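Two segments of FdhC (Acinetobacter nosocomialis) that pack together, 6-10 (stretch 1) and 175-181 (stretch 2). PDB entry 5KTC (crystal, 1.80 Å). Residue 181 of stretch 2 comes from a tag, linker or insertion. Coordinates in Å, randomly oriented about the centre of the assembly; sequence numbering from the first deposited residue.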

# COMPACT_ATOMS: atom_id res chain seq x y z
N LEU A 6 -3.79 -10.72 -4.96
CA LEU A 6 -3.92 -10.04 -3.70
C LEU A 6 -5.36 -9.72 -3.40
O LEU A 6 -6.01 -8.82 -3.99
N LYS A 7 -5.87 -10.44 -2.39
CA LYS A 7 -7.21 -10.18 -1.92
C LYS A 7 -7.30 -10.44 -0.44
O LYS A 7 -6.68 -11.35 0.04
N ALA A 8 -8.06 -9.62 0.24
CA ALA A 8 -8.31 -9.82 1.67
C ALA A 8 -9.78 -9.94 1.85
O ALA A 8 -10.52 -10.24 0.88
N ASN A 9 -10.22 -9.73 3.06
CA ASN A 9 -11.63 -9.88 3.37
C ASN A 9 -12.62 -8.96 2.69
O ASN A 9 -13.69 -9.39 2.28
N THR A 10 -12.32 -7.69 2.69
CA THR A 10 -13.22 -6.70 2.17
C THR A 10 -12.67 -5.95 1.01
O THR A 10 -13.38 -5.15 0.48
N ALA A 175 -4.63 -12.61 10.82
CA ALA A 175 -5.31 -13.53 9.90
C ALA A 175 -6.76 -13.15 9.65
O ALA A 175 -7.24 -13.37 8.54
N ARG A 176 -7.46 -12.64 10.66
CA ARG A 176 -8.88 -12.28 10.53
C ARG A 176 -9.13 -11.19 9.45
O ARG A 176 -10.26 -11.01 8.98
N PHE A 177 -8.11 -10.39 9.15
CA PHE A 177 -8.25 -9.34 8.14
C PHE A 177 -8.02 -9.86 6.71
O PHE A 177 -8.40 -9.21 5.74
N LEU A 178 -7.37 -11.01 6.58
CA LEU A 178 -6.93 -11.50 5.32
C LEU A 178 -7.88 -12.49 4.69
O LEU A 178 -7.84 -12.71 3.47
N GLY A 179 -8.76 -13.11 5.49
CA GLY A 179 -9.63 -14.16 4.98
C GLY A 179 -10.52 -14.61 6.10
O GLY A 179 -10.46 -14.04 7.20
N LYS A 180 -11.38 -15.58 5.80
CA LYS A 180 -12.16 -16.30 6.85
C LYS A 180 -11.23 -17.24 7.58
O LYS A 180 -10.38 -17.87 7.01
N LEU A 181 -11.38 -17.29 8.88
CA LEU A 181 -10.58 -18.14 9.70
C LEU A 181 -10.90 -19.58 9.47
O LEU A 181 -12.07 -19.94 9.21

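The two stretches bury only 223 Å² between them, and the contact rests on backbone carbonyls more than on interlocking side chains. Its one direct hydrogen bond runs from Asn9 N to Phe177 O (3.3 Å, angle at the hydrogen 166°). The CA-to-CB bond of Ala8 runs sideways, and its CB lies 3.4 Å from Phe177 O, while its CA makes a CA-H...O contact with Leu178 O (3.4 Å, 147°).

Leu178 has its CA-to-CB bond directed away, yet its m,t rotamer (chi1 -72°, chi2 164°) leaves CD2 4.4 Å from Ala8 CB, a modest apolar contact. The CA-to-CB bond of Phe177 also points away; with chi1 at -70° (m), its nearest side-chain atom, CB, is 6.0 Å from Ala8 CB, and it is the backbone O of Phe177 that accepts from Asn9 N.

Asn9 starts sideways, but its end comes nearer. Its chi1 of -106° lies between wells and sets the amide beside the turn: OD1 is 3.1 Å from Gly179 CA, and ND2 is 3.2 Å from Arg176 O at an angle too poor for a hydrogen bond. Lys7 starts sideways with chi1 at 58° (p), but its end leads away.

Water 1 lies 2.8 Å from Lys7 O and 3.0 Å from Leu178 O, within reach of both carbonyls. Water 2 links Asn9 ND2 and Phe177 O through weak bonds, each 3.5 Å.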

# COMPACT_ATOMS: atom_id res chain seq x y z
CB LEU A 6 -3.06 -8.78 -3.72
CG LEU A 6 -1.57 -8.95 -4.02
CD1 LEU A 6 -0.94 -7.56 -4.30
CD2 LEU A 6 -0.91 -9.63 -2.83
CB LYS A 7 -8.25 -11.04 -2.67
CG LYS A 7 -8.02 -12.57 -2.59
CD LYS A 7 -9.06 -13.43 -3.41
CE LYS A 7 -10.52 -13.34 -2.85
NZ LYS A 7 -11.67 -13.19 -3.83
CB ALA A 8 -7.69 -8.71 2.50
CB ASN A 9 -11.84 -9.75 4.86
CG ASN A 9 -12.13 -11.06 5.51
OD1 ASN A 9 -11.97 -12.14 4.92
ND2 ASN A 9 -12.59 -10.97 6.73
CB THR A 10 -13.73 -5.74 3.22
OG1 THR A 10 -12.72 -4.78 3.63
CG2 THR A 10 -14.34 -6.53 4.47
CB ALA A 175 -5.22 -14.98 10.38
CB ARG A 176 -9.49 -11.81 11.86
CG ARG A 176 -8.97 -10.52 12.41
CD ARG A 176 -9.55 -10.32 13.76
NE ARG A 176 -9.01 -9.18 14.41
CZ ARG A 176 -9.51 -7.96 14.41
NH1 ARG A 176 -10.63 -7.66 13.75
NH2 ARG A 176 -8.85 -7.02 15.09
CB PHE A 177 -7.26 -8.22 8.44
CG PHE A 177 -7.58 -7.42 9.65
CD1 PHE A 177 -8.51 -6.39 9.59
CD2 PHE A 177 -6.91 -7.66 10.83
CE1 PHE A 177 -8.81 -5.62 10.68
CE2 PHE A 177 -7.19 -6.89 11.93
CZ PHE A 177 -8.14 -5.87 11.86
CB LEU A 178 -5.58 -12.10 5.48
CG LEU A 178 -4.45 -11.07 5.71
CD1 LEU A 178 -3.22 -11.79 6.26
CD2 LEU A 178 -4.05 -10.38 4.43
CB LYS A 180 -13.32 -17.06 6.23
CG LYS A 180 -14.37 -16.10 5.64
CD LYS A 180 -15.72 -16.79 5.40
CE LYS A 180 -16.82 -15.75 5.19
NZ LYS A 180 -17.55 -16.11 3.95
CB LEU A 181 -10.75 -17.77 11.14
CG LEU A 181 -10.19 -16.37 11.43
CD1 LEU A 181 -10.55 -16.01 12.82
CD2 LEU A 181 -8.67 -16.27 11.21
O HOH W 1 -5.33 -12.91 1.90
O HOH W 2 -11.22 -7.83 7.26